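Local atomic coordinates of cellulase CEL9M (Clostridium cellulolyticum, PDB entry 1IA6), a protein that probably hydrolyses internal beta-1,4-glucosidic linkages in cellulose and related beta-glucans, as a family 9 glycoside hydrolase. Residues A[232-237]-A[269-274]; A[262-267]-A[277-282]. All coordinates share one frame; numbering follows the deposited sequence. Where two conformers were deposited one is given.

Contact 1 (A[232-237]-A[269-274])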
ATOM      1  N   ASP A 232     -24.705  -4.826  -3.663  1.00 12.50           N
ATOM      2  CA  ASP A 232     -23.668  -5.305  -4.582  1.00 12.40           C
ATOM      3  C   ASP A 232     -22.564  -6.009  -3.798  1.00 11.94           C
ATOM      4  O   ASP A 232     -22.148  -7.116  -4.140  1.00 13.19           O
ATOM      5  CB  ASP A 232     -23.003  -4.148  -5.344  1.00 13.85           C
ATOM      6  CG  ASP A 232     -23.874  -3.570  -6.439  1.00 16.69           C
ATOM      7  OD1 ASP A 232     -24.907  -4.178  -6.783  1.00 15.29           O
ATOM      8  OD2 ASP A 232     -23.502  -2.499  -6.967  1.00 18.01           O
ATOM      9  N   ALA A 233     -22.087  -5.344  -2.752  1.00 10.23           N
ATOM     10  CA  ALA A 233     -21.007  -5.874  -1.929  1.00 12.23           C
ATOM     11  C   ALA A 233     -21.255  -7.274  -1.392  1.00 12.19           C
ATOM     12  O   ALA A 233     -20.375  -8.134  -1.465  1.00 11.90           O
ATOM     13  CB  ALA A 233     -20.714  -4.921  -0.780  1.00 11.32           C
ATOM     14  N   GLU A 234     -22.446  -7.517  -0.857  1.00 12.87           N
ATOM     15  CA  GLU A 234     -22.746  -8.831  -0.308  1.00 14.83           C
ATOM     16  C   GLU A 234     -22.722  -9.921  -1.372  1.00 17.49           C
ATOM     17  O   GLU A 234     -22.441 -11.082  -1.079  1.00 18.04           O
ATOM     18  CB  GLU A 234     -24.100  -8.811   0.404  1.00 15.12           C
ATOM     19  CG  GLU A 234     -24.148  -7.816   1.555  1.00 15.94           C
ATOM     20  CD  GLU A 234     -25.104  -8.237   2.648  1.00 18.96           C
ATOM     21  OE1 GLU A 234     -24.811  -9.239   3.336  1.00 18.74           O
ATOM     22  OE2 GLU A 234     -26.147  -7.570   2.818  1.00 19.64           O
ATOM     23  N   GLN A 235     -23.009  -9.538  -2.610  1.00 17.27           N
ATOM     24  CA  GLN A 235     -23.011 -10.478  -3.717  1.00 18.33           C
ATOM     25  C   GLN A 235     -21.589 -10.733  -4.231  1.00 17.66           C
ATOM     26  O   GLN A 235     -21.208 -11.874  -4.480  1.00 18.54           O
ATOM     27  CB  GLN A 235     -23.887  -9.932  -4.845  1.00 22.83           C
ATOM     28  CG  GLN A 235     -23.944 -10.802  -6.082  1.00 27.88           C
ATOM     29  CD  GLN A 235     -24.710 -10.140  -7.213  1.00 31.57           C
ATOM     30  OE1 GLN A 235     -24.221 -10.056  -8.341  1.00 34.48           O
ATOM     31  NE2 GLN A 235     -25.917  -9.668  -6.916  1.00 33.18           N
ATOM     32  N   PHE A 236     -20.799  -9.672  -4.366  1.00 14.89           N
ATOM     33  CA  PHE A 236     -19.435  -9.811  -4.870  1.00 15.25           C
ATOM     34  C   PHE A 236     -18.473 -10.537  -3.939  1.00 14.98           C
ATOM     35  O   PHE A 236     -17.607 -11.283  -4.393  1.00 15.65           O
ATOM     36  CB  PHE A 236     -18.846  -8.438  -5.209  1.00 14.42           C
ATOM     37  CG  PHE A 236     -19.573  -7.718  -6.305  1.00 16.20           C
ATOM     38  CD1 PHE A 236     -20.023  -8.404  -7.429  1.00 18.14           C
ATOM     39  CD2 PHE A 236     -19.791  -6.347  -6.224  1.00 15.99           C
ATOM     40  CE1 PHE A 236     -20.681  -7.731  -8.458  1.00 20.59           C
ATOM     41  CE2 PHE A 236     -20.446  -5.667  -7.248  1.00 17.05           C
ATOM     42  CZ  PHE A 236     -20.891  -6.360  -8.365  1.00 18.88           C
ATOM     43  N   ILE A 237     -18.619 -10.337  -2.637  1.00 14.92           N
ATOM     44  CA  ILE A 237     -17.701 -10.981  -1.707  1.00 18.02           C
ATOM     45  C   ILE A 237     -17.874 -12.501  -1.658  1.00 20.24           C
ATOM     46  O   ILE A 237     -16.986 -13.211  -1.189  1.00 20.02           O
ATOM     47  CB  ILE A 237     -17.841 -10.392  -0.285  1.00 18.46           C
ATOM     48  CG1 ILE A 237     -16.623 -10.787   0.556  1.00 19.26           C
ATOM     49  CG2 ILE A 237     -19.134 -10.882   0.364  1.00 18.16           C
ATOM     50  CD1 ILE A 237     -16.518 -10.057   1.875  1.00 21.13           C
ATOM     51  N   GLN A 269     -19.346  -4.370  10.083  0.50 15.70           N
ATOM     52  CA  GLN A 269     -19.662  -3.079  10.686  0.50 16.53           C
ATOM     53  C   GLN A 269     -20.930  -2.466  10.103  0.50 15.99           C
ATOM     54  O   GLN A 269     -21.770  -1.936  10.832  0.50 15.54           O
ATOM     55  CB  GLN A 269     -18.486  -2.122  10.473  0.50 19.53           C
ATOM     56  CG  GLN A 269     -18.629  -0.767  11.139  0.50 24.41           C
ATOM     57  CD  GLN A 269     -17.393   0.093  10.952  0.50 26.90           C
ATOM     58  OE1 GLN A 269     -16.303  -0.416  10.688  0.50 29.57           O
ATOM     59  NE2 GLN A 269     -17.554   1.402  11.103  0.50 28.25           N
ATOM     60  N   ILE A 270     -21.059  -2.554   8.785  1.00 13.33           N
ATOM     61  CA  ILE A 270     -22.199  -1.995   8.070  1.00 14.05           C
ATOM     62  C   ILE A 270     -23.493  -2.812   8.101  1.00 14.92           C
ATOM     63  O   ILE A 270     -24.579  -2.243   8.221  1.00 15.83           O
ATOM     64  CB  ILE A 270     -21.810  -1.738   6.594  1.00 13.27           C
ATOM     65  CG1 ILE A 270     -20.675  -0.712   6.538  1.00 14.14           C
ATOM     66  CG2 ILE A 270     -23.010  -1.248   5.797  1.00 13.53           C
ATOM     67  CD1 ILE A 270     -20.079  -0.541   5.157  1.00 14.88           C
ATOM     68  N   THR A 271     -23.381  -4.133   7.997  1.00 15.27           N
ATOM     69  CA  THR A 271     -24.558  -5.003   7.977  1.00 15.02           C
ATOM     70  C   THR A 271     -24.859  -5.696   9.299  1.00 17.36           C
ATOM     71  O   THR A 271     -25.997  -6.094   9.549  1.00 18.42           O
ATOM     72  CB  THR A 271     -24.414  -6.104   6.916  1.00 15.32           C
ATOM     73  OG1 THR A 271     -23.445  -7.064   7.359  1.00 11.96           O
ATOM     74  CG2 THR A 271     -23.967  -5.514   5.590  1.00 16.39           C
ATOM     75  N   GLY A 272     -23.835  -5.858  10.129  1.00 17.09           N
ATOM     76  CA  GLY A 272     -24.016  -6.520  11.406  1.00 18.65           C
ATOM     77  C   GLY A 272     -24.252  -8.016  11.286  1.00 19.17           C
ATOM     78  O   GLY A 272     -24.527  -8.683  12.286  1.00 20.60           O
ATOM     79  N   LYS A 273     -24.132  -8.554  10.074  1.00 16.87           N
ATOM     80  CA  LYS A 273     -24.358  -9.981   9.845  1.00 17.24           C
ATOM     81  C   LYS A 273     -23.293 -10.895  10.443  1.00 17.77           C
ATOM     82  O   LYS A 273     -22.098 -10.613  10.371  1.00 14.71           O
ATOM     83  CB  LYS A 273     -24.493 -10.261   8.350  1.00 17.07           C
ATOM     84  CG  LYS A 273     -25.777  -9.732   7.732  1.00 18.50           C
ATOM     85  CD  LYS A 273     -25.901 -10.196   6.295  1.00 18.61           C
ATOM     86  CE  LYS A 273     -27.189  -9.726   5.658  1.00 20.71           C
ATOM     87  NZ  LYS A 273     -27.286 -10.203   4.254  1.00 21.05           N
ATOM     88  N   GLN A 274     -23.745 -12.006  11.015  1.00 17.71           N
ATOM     89  CA  GLN A 274     -22.857 -12.971  11.655  1.00 18.61           C
ATOM     90  C   GLN A 274     -21.810 -13.586  10.734  1.00 17.28           C
ATOM     91  O   GLN A 274     -20.683 -13.833  11.156  1.00 18.97           O
ATOM     92  CB  GLN A 274     -23.680 -14.094  12.295  1.00 20.12           C
ATOM     93  CG  GLN A 274     -22.879 -15.004  13.220  1.00 22.88           C
ATOM     94  CD  GLN A 274     -22.259 -14.249  14.383  1.00 23.95           C
ATOM     95  OE1 GLN A 274     -22.917 -13.429  15.023  1.00 26.36           O
ATOM     96  NE2 GLN A 274     -20.991 -14.530  14.669  1.00 24.42           N
TER
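E234 and K273 reach for each other from opposite directions and close the gap between two segments whose nearest CA atoms, those of E234 and T271, are 9.3 Å apart. K273 is extended from CG to its ammonium group, and NZ arrives on the syn side of the E234 carboxylate, 24° out of its plane, with NZ 2.8 Å from OE1. A weaker bond joins the same NZ to E234 OE2 at 3.2 Å, making a lopsided, forked salt bridge. The hydroxyl of Y276 also hydrogen-bonds to E234 OE1, so that this oxygen has two partners.

T271 adds a methyl contact beside the ion pair, its CG2 lying 4.1 Å from E234 OE2. With chi1 at 72°, its OG1 is turned to accept from the backbone N of K273 at 3.2 Å (168° at the hydrogen), an ST turn that spans G272, the first residue past the helix, which has positive phi. The same hydroxyl bonds to the carbonyl O of L267. K273 is at the N-cap position of helix 274-289, and the ST turn joins it to the end of helix 260-271.

The bridge ties helix 228-236 to the turn between these two consecutive helices, on the surface of the helical barrel of family 9. Alongside, A233 and I237 pack on L267, and both also touch helix 210-224.

Contact 2 (A[262-267]-A[277-282]). Unlike the reference sequence in segment 277-282: F282 (reference Ile).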
ATOM      1  N   PRO A 262     -10.321  -7.259   4.878  1.00  9.93           N
ATOM      2  CA  PRO A 262     -10.757  -5.870   5.060  1.00  9.63           C
ATOM      3  C   PRO A 262     -12.217  -5.691   4.629  1.00 10.39           C
ATOM      4  O   PRO A 262     -12.989  -4.987   5.284  1.00 10.09           O
ATOM      5  CB  PRO A 262      -9.797  -5.090   4.166  1.00 10.88           C
ATOM      6  CG  PRO A 262      -8.542  -5.885   4.260  1.00 11.57           C
ATOM      7  CD  PRO A 262      -9.032  -7.316   4.164  1.00  9.67           C
ATOM      8  N   ALA A 263     -12.595  -6.333   3.528  1.00  8.73           N
ATOM      9  CA  ALA A 263     -13.962  -6.221   3.031  1.00 10.14           C
ATOM     10  C   ALA A 263     -14.945  -6.810   4.037  1.00 10.27           C
ATOM     11  O   ALA A 263     -16.005  -6.235   4.279  1.00  9.59           O
ATOM     12  CB  ALA A 263     -14.101  -6.920   1.678  1.00  9.49           C
ATOM     13  N   ALA A 264     -14.591  -7.948   4.627  1.00  9.67           N
ATOM     14  CA  ALA A 264     -15.456  -8.586   5.615  1.00 10.43           C
ATOM     15  C   ALA A 264     -15.565  -7.712   6.862  1.00  9.47           C
ATOM     16  O   ALA A 264     -16.629  -7.618   7.471  1.00 10.15           O
ATOM     17  CB  ALA A 264     -14.916  -9.962   5.987  1.00  9.25           C
ATOM     18  N   LEU A 265     -14.464  -7.078   7.249  1.00  9.62           N
ATOM     19  CA  LEU A 265     -14.480  -6.209   8.421  1.00 10.63           C
ATOM     20  C   LEU A 265     -15.495  -5.076   8.237  1.00 10.63           C
ATOM     21  O   LEU A 265     -16.305  -4.807   9.126  1.00 10.26           O
ATOM     22  CB  LEU A 265     -13.089  -5.617   8.673  1.00 11.11           C
ATOM     23  CG  LEU A 265     -12.950  -4.593   9.805  1.00 14.51           C
ATOM     24  CD1 LEU A 265     -13.280  -5.238  11.142  1.00 17.30           C
ATOM     25  CD2 LEU A 265     -11.526  -4.055   9.828  1.00 16.57           C
ATOM     26  N   ARG A 266     -15.460  -4.421   7.079  1.00  9.63           N
ATOM     27  CA  ARG A 266     -16.381  -3.321   6.820  1.00 10.43           C
ATOM     28  C   ARG A 266     -17.831  -3.787   6.699  1.00 11.01           C
ATOM     29  O   ARG A 266     -18.749  -3.089   7.139  1.00 10.92           O
ATOM     30  CB  ARG A 266     -15.972  -2.555   5.553  1.00 11.60           C
ATOM     31  CG  ARG A 266     -14.581  -1.941   5.631  1.00 13.03           C
ATOM     32  CD  ARG A 266     -14.552  -0.561   4.986  1.00 13.77           C
ATOM     33  NE  ARG A 266     -15.190   0.441   5.837  1.00 13.93           N
ATOM     34  CZ  ARG A 266     -16.105   1.311   5.420  1.00 14.65           C
ATOM     35  NH1 ARG A 266     -16.505   1.309   4.159  1.00 14.04           N
ATOM     36  NH2 ARG A 266     -16.622   2.188   6.270  1.00 14.96           N
ATOM     37  N   LEU A 267     -18.041  -4.959   6.107  1.00 10.71           N
ATOM     38  CA  LEU A 267     -19.396  -5.484   5.961  1.00 11.63           C
ATOM     39  C   LEU A 267     -19.988  -5.885   7.311  1.00 12.44           C
ATOM     40  O   LEU A 267     -21.198  -5.780   7.520  1.00 12.09           O
ATOM     41  CB  LEU A 267     -19.411  -6.673   4.992  1.00 12.43           C
ATOM     42  CG  LEU A 267     -19.405  -6.278   3.511  1.00 11.74           C
ATOM     43  CD1 LEU A 267     -19.377  -7.528   2.632  1.00 12.23           C
ATOM     44  CD2 LEU A 267     -20.645  -5.441   3.204  1.00 12.06           C
ATOM     45  N   LYS A 277     -18.833 -11.453  10.756  1.00 13.83           N
ATOM     46  CA  LYS A 277     -18.183 -11.452  12.060  1.00 14.99           C
ATOM     47  C   LYS A 277     -17.396 -12.749  12.224  1.00 15.57           C
ATOM     48  O   LYS A 277     -16.296 -12.746  12.775  1.00 16.02           O
ATOM     49  CB  LYS A 277     -19.215 -11.324  13.185  1.00 16.74           C
ATOM     50  CG  LYS A 277     -19.936  -9.988  13.214  1.00 21.18           C
ATOM     51  CD  LYS A 277     -20.944  -9.938  14.349  1.00 23.69           C
ATOM     52  CE  LYS A 277     -21.641  -8.593  14.406  1.00 25.39           C
ATOM     53  NZ  LYS A 277     -22.683  -8.561  15.473  1.00 27.76           N
ATOM     54  N   ASP A 278     -17.956 -13.855  11.742  1.00 16.09           N
ATOM     55  CA  ASP A 278     -17.276 -15.143  11.842  1.00 17.25           C
ATOM     56  C   ASP A 278     -16.024 -15.181  10.967  1.00 16.03           C
ATOM     57  O   ASP A 278     -15.018 -15.783  11.338  1.00 17.35           O
ATOM     58  CB  ASP A 278     -18.207 -16.292  11.435  1.00 19.10           C
ATOM     59  CG  ASP A 278     -19.317 -16.537  12.446  1.00 20.16           C
ATOM     60  OD1 ASP A 278     -19.161 -16.146  13.622  1.00 21.07           O
ATOM     61  OD2 ASP A 278     -20.340 -17.139  12.063  1.00 24.54           O
ATOM     62  N   ALA A 279     -16.088 -14.549   9.799  1.00 14.09           N
ATOM     63  CA  ALA A 279     -14.940 -14.525   8.895  1.00 13.38           C
ATOM     64  C   ALA A 279     -13.761 -13.821   9.562  1.00 13.62           C
ATOM     65  O   ALA A 279     -12.625 -14.296   9.505  1.00 10.75           O
ATOM     66  CB  ALA A 279     -15.308 -13.818   7.597  1.00 13.67           C
ATOM     67  N   ILE A 280     -14.035 -12.683  10.191  1.00 13.78           N
ATOM     68  CA  ILE A 280     -13.000 -11.923  10.880  1.00 15.91           C
ATOM     69  C   ILE A 280     -12.439 -12.705  12.063  1.00 15.94           C
ATOM     70  O   ILE A 280     -11.222 -12.781  12.251  1.00 14.77           O
ATOM     71  CB  ILE A 280     -13.555 -10.573  11.387  1.00 16.84           C
ATOM     72  CG1 ILE A 280     -13.923  -9.690  10.196  1.00 20.05           C
ATOM     73  CG2 ILE A 280     -12.535  -9.885  12.273  1.00 19.88           C
ATOM     74  CD1 ILE A 280     -12.788  -9.475   9.223  1.00 20.82           C
ATOM     75  N   GLU A 281     -13.326 -13.287  12.863  1.00 15.69           N
ATOM     76  CA  GLU A 281     -12.904 -14.067  14.023  1.00 18.17           C
ATOM     77  C   GLU A 281     -11.996 -15.222  13.611  1.00 16.81           C
ATOM     78  O   GLU A 281     -10.990 -15.495  14.267  1.00 17.12           O
ATOM     79  CB  GLU A 281     -14.121 -14.620  14.763  1.00 21.51           C
ATOM     80  CG  GLU A 281     -15.004 -13.562  15.393  1.00 28.90           C
ATOM     81  CD  GLU A 281     -16.244 -14.156  16.036  1.00 33.57           C
ATOM     82  OE1 GLU A 281     -16.097 -15.042  16.906  1.00 36.71           O
ATOM     83  OE2 GLU A 281     -17.367 -13.740  15.670  1.00 37.28           O
ATOM     84  N   PHE A 282     -12.360 -15.905  12.529  1.00 14.89           N
ATOM     85  CA  PHE A 282     -11.562 -17.027  12.040  1.00 15.60           C
ATOM     86  C   PHE A 282     -10.147 -16.573  11.712  1.00 15.43           C
ATOM     87  O   PHE A 282      -9.168 -17.150  12.191  1.00 14.44           O
ATOM     88  CB  PHE A 282     -12.178 -17.635  10.779  1.00 15.67           C
ATOM     89  CG  PHE A 282     -11.347 -18.743  10.179  1.00 17.57           C
ATOM     90  CD1 PHE A 282     -11.481 -20.053  10.629  1.00 18.69           C
ATOM     91  CD2 PHE A 282     -10.394 -18.465   9.205  1.00 16.96           C
ATOM     92  CE1 PHE A 282     -10.677 -21.070  10.117  1.00 19.34           C
ATOM     93  CE2 PHE A 282      -9.583 -19.475   8.686  1.00 18.37           C
ATOM     94  CZ  PHE A 282      -9.724 -20.780   9.144  1.00 18.67           C
TER
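I280 drives its CD1 methyl against the backbone of helix 260-271 at the step from A264 to L265. Its chi1 of -66° sets CG1 anti to the carbonyl carbon, and a chi2 of -55° bends the chain again, bringing CD1 to 3.5 Å from the L265 backbone N and 3.8 Å from L265 CA. CG1 follows behind, 3.9 Å from the same CA, so the ethyl branch makes the closest contacts with the opposing helix.

CD1 also touches two beta carbons, A264 CB and L265 CB, each at 3.9 Å. A264 CB meets A279 CB as well, at 4.2 Å, methyl to methyl. L265 reaches the contact through CB alone; its CG stands anti to the backbone N, and its side chain packs on V316, V319 and Y320 of helix 306-323. Thus one leucine touches two neighbouring helices with different parts of itself.

The segment axes approach to 8.7 Å with their N-to-C directions 135° apart, a mutual tilt well away from strict antiparallel, and the CA atoms of L265 and I280 come within 6.4 Å. Helices 260-271 and 274-289 are consecutive and joined by a short turn, an inclined antiparallel hairpin consistent with the (alpha/alpha) barrel of family 9. Chemically the interface consists of buried aliphatic side chains packed on one another and on backbone, with no polar side chain bonding across it. The two alanines present only methyl groups to each other, and cohesion probably rests on van der Waals packing and the burial of apolar surface.

Overall arrangement
Contacts 1 and 2 illustrate how one helix can be held by different chemistry along its length. Both use helix 260-271, and their centres are 9 Å apart: contact 2 engages its middle, contact 1 its C-terminal end and the turn beyond. Contact 2 is buried and apolar, pairing the helix with its sequence neighbour 274-289; contact 1 lies at the surface and relies on charge to reach helix 228-236. Their segments alternate along the chain. I237 joins the two regions directly, its CD1 lying 3.9 Å from L267 CD1. Both contacts belong to the helical family 9 catalytic module, contact 1 away from its annotated sites.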